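Local coordinates for CD38 molecule (Bos taurus, PDB 3P5S), which is a glycosylated ectoenzyme of the CD38 family, whose single-chain alpha/beta fold holds the ligand AVU in a pocket beside a parallel sheet, at residues F117-K122 / S210-G215; V183-F188 / R216-N221. All coordinates share one frame; numbering follows the deposited sequence.

Contact 1 of 2, residues F117-K122 / S210-G215; sequences FWSKTK and SMSIFG. With AVU ([(2R,3S,4R,5R)-5-(6-amino-9H-purin-9-yl)-3,4-dihydroxytetrahydrofuran-2-yl]methyl [(2R,3R,4R)-4-fluoro-3-hydroxytetrahydrofuran-2-yl]methyl dihydrogen diphosphate), chain E; NAG (2-acetamido-2-deoxy-beta-D-glucopyranose), chain C.
Phe117 and Phe214 form the tight, buried part of this contact. Phe117 CB lies 3.9 Å from Phe214 CE1. The two rings are oblique, with centroids 5.9 Å apart and planes at 50°. Phe214 has CG anti to the backbone N (chi1 179°), which carries its ring to Phe117 and to CB of Ser119. Val198 of the adjoining strand also packs on both phenylalanines.

Further along, polar groups gather round the diphosphate of AVU. Ser119 OG donates to AVU O2B at 2.9 Å, and Phe214 N gives the same oxygen a bond of 2.8 Å. Ile213 N donates to AVU O1B at 2.9 Å. This is the anion-binding N-terminus of a helix, here facing the end of the edge strand 115-119 of a parallel sheet. Ser212 is the N-cap: its OG accepts from Gly215 N at 2.8 Å, and it also bonds to Asp209 O. The helix dipole would probably add to the hold on the phosphate.

The indole of Trp118 flanks the ligand: AVU C5R lies over one face and Lys122 CA over the other, each offset toward the rim. Glu138 bonds NE1 and so helps to fix the ring.

The looser side is at Lys120, which is partly exposed. Its bent chain brings NZ to within 2.6 Å of AVU O1A, where it donates a hydrogen bond, and NZ also forms a salt bridge with Asp209. Against the other segment it makes only a thin contact, NZ to Ser212 CB at 4.2 Å.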
ATOM      1  N   PHE A 117       4.386  -4.383  -5.924  1.00 11.08           N
ATOM      2  CA  PHE A 117       4.558  -4.134  -4.493  1.00  7.88           C
ATOM      3  C   PHE A 117       5.876  -3.420  -4.254  1.00 16.07           C
ATOM      4  O   PHE A 117       6.746  -3.418  -5.124  1.00 16.43           O
ATOM      5  CB  PHE A 117       4.585  -5.447  -3.715  1.00  9.88           C
ATOM      6  CG  PHE A 117       3.310  -6.243  -3.808  1.00 18.05           C
ATOM      7  CD1 PHE A 117       2.350  -6.142  -2.819  1.00 14.82           C
ATOM      8  CD2 PHE A 117       3.083  -7.097  -4.871  1.00 22.56           C
ATOM      9  CE1 PHE A 117       1.180  -6.859  -2.883  1.00 13.23           C
ATOM     10  CE2 PHE A 117       1.895  -7.828  -4.955  1.00 19.34           C
ATOM     11  CZ  PHE A 117       0.949  -7.714  -3.945  1.00 19.25           C
ATOM     12  N   TRP A 118       6.023  -2.812  -3.081  1.00 15.12           N
ATOM     13  CA  TRP A 118       7.280  -2.185  -2.705  1.00 18.91           C
ATOM     14  C   TRP A 118       7.421  -2.188  -1.185  1.00 14.24           C
ATOM     15  O   TRP A 118       6.440  -2.346  -0.458  1.00 17.99           O
ATOM     16  CB  TRP A 118       7.340  -0.744  -3.225  1.00 17.95           C
ATOM     17  CG  TRP A 118       6.124   0.063  -2.841  1.00 14.43           C
ATOM     18  CD1 TRP A 118       4.972   0.193  -3.566  1.00 17.12           C
ATOM     19  CD2 TRP A 118       5.928   0.822  -1.634  1.00 17.82           C
ATOM     20  NE1 TRP A 118       4.083   1.002  -2.902  1.00 14.97           N
ATOM     21  CE2 TRP A 118       4.635   1.392  -1.708  1.00 20.91           C
ATOM     22  CE3 TRP A 118       6.722   1.088  -0.507  1.00 18.74           C
ATOM     23  CZ2 TRP A 118       4.113   2.193  -0.690  1.00 16.58           C
ATOM     24  CZ3 TRP A 118       6.196   1.901   0.510  1.00 17.99           C
ATOM     25  CH2 TRP A 118       4.917   2.455   0.398  1.00 14.29           C
ATOM     26  N   SER A 119       8.640  -1.974  -0.711  1.00 15.84           N
ATOM     27  CA  SER A 119       8.914  -1.907   0.704  1.00 12.54           C
ATOM     28  C   SER A 119      10.204  -1.112   0.822  1.00 16.31           C
ATOM     29  O   SER A 119      11.233  -1.537   0.290  1.00 15.88           O
ATOM     30  CB  SER A 119       9.096  -3.322   1.283  1.00 15.87           C
ATOM     31  OG  SER A 119       8.922  -3.298   2.684  1.00 20.15           O
ATOM     32  N   LYS A 120      10.130   0.046   1.474  1.00 14.47           N
ATOM     33  CA  LYS A 120      11.266   0.957   1.628  1.00 25.64           C
ATOM     34  C   LYS A 120      11.764   1.548   0.304  1.00 20.86           C
ATOM     35  O   LYS A 120      12.901   1.992   0.210  1.00 21.06           O
ATOM     36  CB  LYS A 120      12.426   0.270   2.353  1.00 24.94           C
ATOM     37  CG  LYS A 120      12.020  -0.880   3.245  1.00 27.25           C
ATOM     38  CD  LYS A 120      11.610  -0.403   4.616  1.00 37.98           C
ATOM     39  CE  LYS A 120      10.886  -1.503   5.373  1.00 42.75           C
ATOM     40  NZ  LYS A 120      10.341  -1.015   6.659  1.00 32.03           N
ATOM     41  N   THR A 121      10.900   1.554  -0.704  1.00 13.66           N
ATOM     42  CA  THR A 121      11.250   1.965  -2.055  1.00 14.66           C
ATOM     43  C   THR A 121      10.081   2.663  -2.766  1.00 23.84           C
ATOM     44  O   THR A 121       9.932   2.556  -3.982  1.00 21.85           O
ATOM     45  CB  THR A 121      11.595   0.753  -2.924  1.00 19.13           C
ATOM     46  OG1 THR A 121      10.460  -0.117  -2.964  1.00 20.28           O
ATOM     47  CG2 THR A 121      12.811  -0.019  -2.351  1.00 16.53           C
ATOM     48  N   LYS A 122       9.250   3.360  -2.004  1.00 16.08           N
ATOM     49  CA  LYS A 122       7.993   3.915  -2.517  1.00 26.62           C
ATOM     50  C   LYS A 122       8.168   4.730  -3.807  1.00 21.81           C
ATOM     51  O   LYS A 122       7.508   4.460  -4.817  1.00 20.92           O
ATOM     52  CB  LYS A 122       7.310   4.760  -1.424  1.00 16.89           C
ATOM     53  CG  LYS A 122       5.914   5.323  -1.789  1.00 23.75           C
ATOM     54  CD  LYS A 122       5.227   5.915  -0.554  1.00 30.91           C
ATOM     55  CE  LYS A 122       4.023   6.829  -0.881  1.00 32.25           C
ATOM     56  NZ  LYS A 122       2.960   6.166  -1.657  1.00 34.80           N
ATOM     57  N   SER A 210      10.348  -8.454   7.812  1.00 25.21           N
ATOM     58  CA  SER A 210       9.203  -9.302   8.102  1.00 26.12           C
ATOM     59  C   SER A 210       8.172  -8.574   8.978  1.00 24.44           C
ATOM     60  O   SER A 210       7.079  -9.068   9.179  1.00 27.35           O
ATOM     61  CB  SER A 210       9.660 -10.604   8.767  1.00 31.77           C
ATOM     62  OG  SER A 210      10.134 -10.333  10.060  1.00 34.24           O
ATOM     63  N   MET A 211       8.518  -7.398   9.492  1.00 22.37           N
ATOM     64  CA  MET A 211       7.567  -6.653  10.307  1.00 36.48           C
ATOM     65  C   MET A 211       6.967  -5.489   9.515  1.00 33.12           C
ATOM     66  O   MET A 211       6.214  -4.666  10.049  1.00 25.37           O
ATOM     67  CB  MET A 211       8.224  -6.168  11.604  1.00 38.46           C
ATOM     68  CG  MET A 211       8.613  -7.284  12.574  1.00 42.67           C
ATOM     69  SD  MET A 211       7.217  -7.922  13.540  1.00 58.06           S
ATOM     70  CE  MET A 211       6.330  -8.933  12.357  1.00 39.56           C
ATOM     71  N   SER A 212       7.309  -5.436   8.232  1.00 24.83           N
ATOM     72  CA  SER A 212       6.748  -4.441   7.332  1.00 18.87           C
ATOM     73  C   SER A 212       5.383  -4.884   6.846  1.00 18.60           C
ATOM     74  O   SER A 212       4.992  -6.031   7.025  1.00 19.23           O
ATOM     75  CB  SER A 212       7.672  -4.252   6.124  1.00 23.06           C
ATOM     76  OG  SER A 212       7.647  -5.400   5.281  1.00 20.30           O
ATOM     77  N   ILE A 213       4.653  -3.984   6.193  1.00 20.59           N
ATOM     78  CA  ILE A 213       3.396  -4.399   5.579  1.00 16.06           C
ATOM     79  C   ILE A 213       3.649  -5.402   4.456  1.00 11.06           C
ATOM     80  O   ILE A 213       2.935  -6.415   4.331  1.00 17.21           O
ATOM     81  CB  ILE A 213       2.536  -3.204   5.098  1.00 15.53           C
ATOM     82  CG1 ILE A 213       2.206  -2.299   6.283  1.00 21.09           C
ATOM     83  CG2 ILE A 213       1.260  -3.718   4.447  1.00 19.18           C
ATOM     84  CD1 ILE A 213       1.040  -1.306   6.005  1.00 28.97           C
ATOM     85  N   PHE A 214       4.698  -5.197   3.670  1.00 17.19           N
ATOM     86  CA  PHE A 214       4.984  -6.209   2.652  1.00 14.54           C
ATOM     87  C   PHE A 214       5.271  -7.562   3.276  1.00 17.40           C
ATOM     88  O   PHE A 214       4.776  -8.593   2.784  1.00 11.63           O
ATOM     89  CB  PHE A 214       6.129  -5.816   1.714  1.00 14.94           C
ATOM     90  CG  PHE A 214       6.442  -6.865   0.697  1.00 18.93           C
ATOM     91  CD1 PHE A 214       5.525  -7.181  -0.294  1.00 18.39           C
ATOM     92  CD2 PHE A 214       7.650  -7.553   0.736  1.00 17.97           C
ATOM     93  CE1 PHE A 214       5.809  -8.155  -1.250  1.00 14.53           C
ATOM     94  CE2 PHE A 214       7.938  -8.518  -0.205  1.00 11.77           C
ATOM     95  CZ  PHE A 214       7.009  -8.823  -1.204  1.00 17.73           C
ATOM     96  N   GLY A 215       6.073  -7.555   4.346  1.00 15.26           N
ATOM     97  CA  GLY A 215       6.460  -8.784   5.035  1.00 13.72           C
ATOM     98  C   GLY A 215       5.370  -9.479   5.847  1.00 20.09           C
ATOM     99  O   GLY A 215       5.263 -10.688   5.842  1.00 17.09           O
TER
HETATM  100  N1  AVU E 280       0.325   6.438   1.393  1.00 33.20           N
HETATM  101  C2  AVU E 280       0.714   6.739   2.647  1.00 41.87           C
HETATM  102  N3  AVU E 280       1.156   5.740   3.442  1.00 29.36           N
HETATM  103  C4  AVU E 280       1.212   4.463   3.020  1.00 32.77           C
HETATM  104  C5  AVU E 280       0.820   4.129   1.737  1.00 26.95           C
HETATM  105  C6  AVU E 280       0.371   5.165   0.936  1.00 21.22           C
HETATM  106  N6  AVU E 280      -0.056   4.888  -0.408  1.00 38.03           N
HETATM  107  N7  AVU E 280       0.989   2.786   1.598  1.00 30.84           N
HETATM  108  C8  AVU E 280       1.459   2.299   2.776  1.00 29.10           C
HETATM  109  N9  AVU E 280       1.601   3.337   3.642  1.00 35.26           N
HETATM  110  PA  AVU E 280       7.476   0.633   4.401  1.00 31.68           P
HETATM  111  PB  AVU E 280       5.709  -1.448   3.730  1.00 19.47           P
HETATM  112  C1' AVU E 280       2.098   3.362   5.019  1.00 41.86           C
HETATM  113  O1A AVU E 280       8.302  -0.037   5.463  1.00 31.06           O
HETATM  114  O1B AVU E 280       5.322  -1.365   5.195  1.00 24.63           O
HETATM  115  C1R AVU E 280       1.426  -2.166   0.870  1.00 28.67           C
HETATM  116  C2' AVU E 280       1.879   2.120   5.807  1.00 43.89           C
HETATM  117  O2' AVU E 280       1.262   2.417   7.029  1.00 36.09           O
HETATM  118  O2A AVU E 280       8.286   1.564   3.523  1.00 30.50           O
HETATM  119  O2B AVU E 280       6.092  -2.835   3.276  1.00 20.52           O
HETATM  120  C2R AVU E 280       1.860  -1.897  -0.534  1.00 23.03           C
HETATM  121  F2R AVU E 280       1.605  -0.607  -0.755  1.00 22.03           F
HETATM  122  C3' AVU E 280       3.191   1.540   5.992  1.00 49.85           C
HETATM  123  O3' AVU E 280       3.337   1.038   7.269  1.00 48.22           O
HETATM  124  O3A AVU E 280       6.881  -0.443   3.416  1.00 19.70           O
HETATM  125  C3R AVU E 280       3.283  -2.039  -0.550  1.00 20.96           C
HETATM  126  O3R AVU E 280       3.659  -3.098  -1.395  1.00 24.86           O
HETATM  127  C4' AVU E 280       4.219   2.624   5.635  1.00 44.71           C
HETATM  128  O4' AVU E 280       3.511   3.708   5.115  1.00 40.80           O
HETATM  129  C4R AVU E 280       3.708  -2.298   0.857  1.00 15.86           C
HETATM  130  O4R AVU E 280       2.516  -2.679   1.549  1.00 21.98           O
HETATM  131  C5' AVU E 280       5.344   2.164   4.683  1.00 30.85           C
HETATM  132  O5' AVU E 280       6.317   1.334   5.239  1.00 44.72           O
HETATM  133  C5R AVU E 280       4.395  -1.123   1.474  1.00 16.15           C
HETATM  134  O5R AVU E 280       4.428  -0.982   2.859  1.00 24.80           O
HETATM  135  C1  NAG C 501      17.108   3.220   0.764  1.00 41.32           C
HETATM  136  C2  NAG C 501      16.342   3.996  -0.285  1.00 47.01           C
HETATM  137  C3  NAG C 501      16.580   5.482   0.008  1.00 43.36           C
HETATM  138  C4  NAG C 501      16.314   5.804   1.495  1.00 44.78           C
HETATM  139  C5  NAG C 501      16.841   4.697   2.417  1.00 47.48           C
HETATM  140  C6  NAG C 501      16.456   4.830   3.888  1.00 37.95           C
HETATM  141  C7  NAG C 501      15.968   3.086  -2.546  1.00 33.20           C
HETATM  142  C8  NAG C 501      16.645   2.518  -3.761  1.00 32.24           C
HETATM  143  N2  NAG C 501      16.784   3.520  -1.585  1.00 31.26           N
HETATM  144  O3  NAG C 501      15.740   6.262  -0.818  1.00 54.03           O
HETATM  145  O4  NAG C 501      16.913   7.033   1.859  1.00 44.04           O
HETATM  146  O5  NAG C 501      16.399   3.450   1.943  1.00 44.64           O
HETATM  147  O6  NAG C 501      15.081   4.599   4.044  1.00 49.07           O
HETATM  148  O7  NAG C 501      14.738   3.144  -2.487  1.00 36.78           O

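Contact 2 of 2, residues V183-F188 / R216-N221; sequences VLSERF and RVEAPN. With AVU ([(2R,3S,4R,5R)-5-(6-amino-9H-purin-9-yl)-3,4-dihydroxytetrahydrofuran-2-yl]methyl [(2R,3R,4R)-4-fluoro-3-hydroxytetrahydrofuran-2-yl]methyl dihydrogen diphosphate), chain E.
Ser185 and Glu218 meet beside an anomaly: Glu218 OE2 lies 2.2 Å from AVU C1R, too short for a non-bonded contact. The model does not settle what this marks, so the exact place of the carboxylate is doubtful. Ser185 CB of the facing helix comes to 3.2 Å from Glu218 OE2, a distance as unsure as the carboxylate itself. Ser185 OG is bonded back to Trp181 O. With CG anti to the carbonyl carbon (chi1 -58°) and the chain extended beyond it, Glu218 is directed at the ligand. As modelled, OE2 also lies at the edge of the Phe188 ring, near its plane.

No hydrogen bond joins the two segments. Val217 CG1 packs on the helix at Glu186, 3.7 Å from its CB. Asn221 is held by its own segment. Its ND2 donates to Val217 O at 2.8 Å (167° at the hydrogen), in the carbonyl plane and on a lone pair. The same ND2 rests 3.7 Å from Glu186 CG.

Helix 176-191 thus packs against the last part of helix 213-218, which has a pi-type turn. On its far side helix 176-191 touches helix 100-105 through Leu184 and Arg187. Phe188 meets Phe117 of strand 115-119, and Ala219 leans on helix 247-258.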
ATOM      1  N   VAL A 183      -5.465  -3.211   5.865  1.00 10.78           N
ATOM      2  CA  VAL A 183      -6.546  -3.967   5.242  1.00 15.32           C
ATOM      3  C   VAL A 183      -6.585  -3.804   3.713  1.00 10.66           C
ATOM      4  O   VAL A 183      -6.862  -4.758   2.977  1.00 12.22           O
ATOM      5  CB  VAL A 183      -7.919  -3.619   5.831  1.00 20.03           C
ATOM      6  CG1 VAL A 183      -8.203  -2.173   5.625  1.00 17.77           C
ATOM      7  CG2 VAL A 183      -8.994  -4.424   5.117  1.00 32.04           C
ATOM      8  N   LEU A 184      -6.318  -2.597   3.228  1.00 12.58           N
ATOM      9  CA  LEU A 184      -6.274  -2.381   1.793  1.00 14.09           C
ATOM     10  C   LEU A 184      -5.149  -3.234   1.165  1.00 13.08           C
ATOM     11  O   LEU A 184      -5.315  -3.842   0.105  1.00 13.15           O
ATOM     12  CB  LEU A 184      -6.077  -0.880   1.445  1.00 10.63           C
ATOM     13  CG  LEU A 184      -6.460  -0.498   0.001  1.00 11.89           C
ATOM     14  CD1 LEU A 184      -7.967  -0.459  -0.154  1.00 13.72           C
ATOM     15  CD2 LEU A 184      -5.867   0.839  -0.450  1.00 11.05           C
ATOM     16  N   SER A 185      -4.000  -3.254   1.821  1.00 13.20           N
ATOM     17  CA  SER A 185      -2.853  -4.049   1.350  1.00 15.73           C
ATOM     18  C   SER A 185      -3.166  -5.527   1.327  1.00 14.17           C
ATOM     19  O   SER A 185      -2.776  -6.234   0.406  1.00 15.19           O
ATOM     20  CB  SER A 185      -1.659  -3.839   2.275  1.00 15.34           C
ATOM     21  OG  SER A 185      -1.198  -2.517   2.179  1.00 20.27           O
ATOM     22  N   GLU A 186      -3.828  -6.002   2.373  1.00 14.10           N
ATOM     23  CA  GLU A 186      -4.230  -7.405   2.420  1.00 16.71           C
ATOM     24  C   GLU A 186      -5.093  -7.760   1.221  1.00 15.06           C
ATOM     25  O   GLU A 186      -4.824  -8.745   0.518  1.00 15.22           O
ATOM     26  CB  GLU A 186      -4.993  -7.730   3.711  1.00 15.16           C
ATOM     27  CG  GLU A 186      -5.201  -9.231   3.881  1.00 29.89           C
ATOM     28  CD  GLU A 186      -6.223  -9.585   4.961  1.00 36.46           C
ATOM     29  OE1 GLU A 186      -6.263  -8.920   6.016  1.00 32.11           O
ATOM     30  OE2 GLU A 186      -6.993 -10.534   4.731  1.00 44.18           O
ATOM     31  N   ARG A 187      -6.136  -6.957   0.989  1.00 13.42           N
ATOM     32  CA  ARG A 187      -7.015  -7.171  -0.154  1.00 13.03           C
ATOM     33  C   ARG A 187      -6.285  -7.026  -1.485  1.00 12.53           C
ATOM     34  O   ARG A 187      -6.558  -7.781  -2.417  1.00 14.16           O
ATOM     35  CB  ARG A 187      -8.213  -6.231  -0.126  1.00 24.54           C
ATOM     36  CG  ARG A 187      -9.041  -6.312   1.143  1.00 23.85           C
ATOM     37  CD  ARG A 187     -10.060  -7.486   1.116  1.00 28.71           C
ATOM     38  NE  ARG A 187     -10.569  -7.767  -0.234  1.00 29.99           N
ATOM     39  CZ  ARG A 187     -11.818  -7.530  -0.643  1.00 23.85           C
ATOM     40  NH1 ARG A 187     -12.703  -6.998   0.184  1.00 28.43           N
ATOM     41  NH2 ARG A 187     -12.188  -7.815  -1.887  1.00 31.47           N
ATOM     42  N   PHE A 188      -5.373  -6.049  -1.568  1.00 13.60           N
ATOM     43  CA  PHE A 188      -4.501  -5.866  -2.709  1.00 15.57           C
ATOM     44  C   PHE A 188      -3.743  -7.172  -3.019  1.00 13.77           C
ATOM     45  O   PHE A 188      -3.645  -7.585  -4.166  1.00 17.60           O
ATOM     46  CB  PHE A 188      -3.515  -4.745  -2.355  1.00 12.88           C
ATOM     47  CG  PHE A 188      -2.600  -4.289  -3.479  1.00 13.95           C
ATOM     48  CD1 PHE A 188      -3.091  -3.763  -4.668  1.00 15.37           C
ATOM     49  CD2 PHE A 188      -1.231  -4.263  -3.270  1.00 12.35           C
ATOM     50  CE1 PHE A 188      -2.220  -3.284  -5.665  1.00 13.77           C
ATOM     51  CE2 PHE A 188      -0.353  -3.775  -4.245  1.00 16.65           C
ATOM     52  CZ  PHE A 188      -0.846  -3.281  -5.452  1.00  9.63           C
ATOM     53  N   ARG A 216       4.553  -8.708   6.546  1.00 18.94           N
ATOM     54  CA  ARG A 216       3.589  -9.259   7.488  1.00 19.42           C
ATOM     55  C   ARG A 216       2.195  -9.451   6.875  1.00 20.75           C
ATOM     56  O   ARG A 216       1.451 -10.377   7.225  1.00 14.82           O
ATOM     57  CB  ARG A 216       3.515  -8.321   8.697  1.00 24.89           C
ATOM     58  CG  ARG A 216       2.372  -8.599   9.649  1.00 35.56           C
ATOM     59  CD  ARG A 216       2.341  -7.578  10.798  1.00 34.52           C
ATOM     60  NE  ARG A 216       1.783  -6.278  10.407  1.00 31.17           N
ATOM     61  CZ  ARG A 216       2.533  -5.240  10.063  1.00 32.28           C
ATOM     62  NH1 ARG A 216       3.853  -5.353  10.068  1.00 38.49           N
ATOM     63  NH2 ARG A 216       1.980  -4.091   9.726  1.00 37.21           N
ATOM     64  N   VAL A 217       1.847  -8.572   5.943  1.00 17.67           N
ATOM     65  CA  VAL A 217       0.501  -8.549   5.381  1.00 19.47           C
ATOM     66  C   VAL A 217       0.430  -8.994   3.914  1.00 18.13           C
ATOM     67  O   VAL A 217      -0.417  -9.806   3.553  1.00 19.21           O
ATOM     68  CB  VAL A 217      -0.138  -7.142   5.538  1.00 17.90           C
ATOM     69  CG1 VAL A 217      -1.546  -7.100   4.918  1.00 20.32           C
ATOM     70  CG2 VAL A 217      -0.203  -6.765   7.005  1.00 22.57           C
ATOM     71  N   GLU A 218       1.300  -8.464   3.058  1.00 16.57           N
ATOM     72  CA  GLU A 218       1.173  -8.750   1.627  1.00 13.41           C
ATOM     73  C   GLU A 218       1.711 -10.105   1.185  1.00 17.78           C
ATOM     74  O   GLU A 218       0.968 -10.922   0.637  1.00 16.28           O
ATOM     75  CB  GLU A 218       1.738  -7.604   0.792  1.00 15.68           C
ATOM     76  CG  GLU A 218       0.999  -6.321   1.146  1.00 18.13           C
ATOM     77  CD  GLU A 218       1.608  -5.101   0.540  1.00 26.04           C
ATOM     78  OE1 GLU A 218       2.858  -5.023   0.393  1.00 18.15           O
ATOM     79  OE2 GLU A 218       0.811  -4.222   0.201  1.00 23.80           O
ATOM     80  N   ALA A 219       2.995 -10.353   1.420  1.00 16.71           N
ATOM     81  CA  ALA A 219       3.563 -11.609   0.969  1.00 17.02           C
ATOM     82  C   ALA A 219       2.787 -12.837   1.510  1.00 18.70           C
ATOM     83  O   ALA A 219       2.514 -13.770   0.748  1.00 16.45           O
ATOM     84  CB  ALA A 219       5.071 -11.675   1.298  1.00 12.26           C
ATOM     85  N   PRO A 220       2.394 -12.828   2.806  1.00 15.18           N
ATOM     86  CA  PRO A 220       1.715 -14.011   3.369  1.00 18.10           C
ATOM     87  C   PRO A 220       0.280 -14.175   2.883  1.00 24.68           C
ATOM     88  O   PRO A 220      -0.301 -15.197   3.154  1.00 16.34           O
ATOM     89  CB  PRO A 220       1.698 -13.727   4.878  1.00 23.58           C
ATOM     90  CG  PRO A 220       2.725 -12.640   5.098  1.00 17.33           C
ATOM     91  CD  PRO A 220       2.725 -11.832   3.845  1.00 13.89           C
ATOM     92  N   ASN A 221      -0.292 -13.188   2.203  1.00 18.56           N
ATOM     93  CA  ASN A 221      -1.675 -13.306   1.772  1.00 16.36           C
ATOM     94  C   ASN A 221      -1.779 -13.322   0.251  1.00 22.69           C
ATOM     95  O   ASN A 221      -2.864 -13.243  -0.324  1.00 20.10           O
ATOM     96  CB  ASN A 221      -2.523 -12.158   2.344  1.00 19.05           C
ATOM     97  CG  ASN A 221      -2.895 -12.364   3.801  1.00 24.85           C
ATOM     98  OD1 ASN A 221      -3.684 -13.250   4.134  1.00 27.24           O
ATOM     99  ND2 ASN A 221      -2.353 -11.517   4.680  1.00 17.48           N
TER
HETATM  100  N1  AVU E 280       0.325   6.438   1.393  1.00 33.20           N
HETATM  101  C2  AVU E 280       0.714   6.739   2.647  1.00 41.87           C
HETATM  102  N3  AVU E 280       1.156   5.740   3.442  1.00 29.36           N
HETATM  103  C4  AVU E 280       1.212   4.463   3.020  1.00 32.77           C
HETATM  104  C5  AVU E 280       0.820   4.129   1.737  1.00 26.95           C
HETATM  105  C6  AVU E 280       0.371   5.165   0.936  1.00 21.22           C
HETATM  106  N6  AVU E 280      -0.056   4.888  -0.408  1.00 38.03           N
HETATM  107  N7  AVU E 280       0.989   2.786   1.598  1.00 30.84           N
HETATM  108  C8  AVU E 280       1.459   2.299   2.776  1.00 29.10           C
HETATM  109  N9  AVU E 280       1.601   3.337   3.642  1.00 35.26           N
HETATM  110  PA  AVU E 280       7.476   0.633   4.401  1.00 31.68           P
HETATM  111  PB  AVU E 280       5.709  -1.448   3.730  1.00 19.47           P
HETATM  112  C1' AVU E 280       2.098   3.362   5.019  1.00 41.86           C
HETATM  113  O1A AVU E 280       8.302  -0.037   5.463  1.00 31.06           O
HETATM  114  O1B AVU E 280       5.322  -1.365   5.195  1.00 24.63           O
HETATM  115  C1R AVU E 280       1.426  -2.166   0.870  1.00 28.67           C
HETATM  116  C2' AVU E 280       1.879   2.120   5.807  1.00 43.89           C
HETATM  117  O2' AVU E 280       1.262   2.417   7.029  1.00 36.09           O
HETATM  118  O2A AVU E 280       8.286   1.564   3.523  1.00 30.50           O
HETATM  119  O2B AVU E 280       6.092  -2.835   3.276  1.00 20.52           O
HETATM  120  C2R AVU E 280       1.860  -1.897  -0.534  1.00 23.03           C
HETATM  121  F2R AVU E 280       1.605  -0.607  -0.755  1.00 22.03           F
HETATM  122  C3' AVU E 280       3.191   1.540   5.992  1.00 49.85           C
HETATM  123  O3' AVU E 280       3.337   1.038   7.269  1.00 48.22           O
HETATM  124  O3A AVU E 280       6.881  -0.443   3.416  1.00 19.70           O
HETATM  125  C3R AVU E 280       3.283  -2.039  -0.550  1.00 20.96           C
HETATM  126  O3R AVU E 280       3.659  -3.098  -1.395  1.00 24.86           O
HETATM  127  C4' AVU E 280       4.219   2.624   5.635  1.00 44.71           C
HETATM  128  O4' AVU E 280       3.511   3.708   5.115  1.00 40.80           O
HETATM  129  C4R AVU E 280       3.708  -2.298   0.857  1.00 15.86           C
HETATM  130  O4R AVU E 280       2.516  -2.679   1.549  1.00 21.98           O
HETATM  131  C5' AVU E 280       5.344   2.164   4.683  1.00 30.85           C
HETATM  132  O5' AVU E 280       6.317   1.334   5.239  1.00 44.72           O
HETATM  133  C5R AVU E 280       4.395  -1.123   1.474  1.00 16.15           C
HETATM  134  O5R AVU E 280       4.428  -0.982   2.859  1.00 24.80           O

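In the fold
The centres of contacts 1 and 2 are about 10 Å apart, and both touch AVU. They share helix 213-218: contact 1 uses its N-terminal part and contact 2 its C-terminal part. Probable backbone bonds tie the two parts together, from Ala219 N to Phe214 O and from Glu218 N to Ile213 O, each spanning five residues. Along the chain the segments alternate: 117-122, 183-188, 210-215, 216-221. The shared helix packs against both edge strand 115-119 of the parallel sheet and helix 176-191. Contact 1 holds the diphosphate and one side of the fluorinated ring, and contact 2 meets that ring through Ser185 and Glu218. Both contacts therefore line the same ligand pocket.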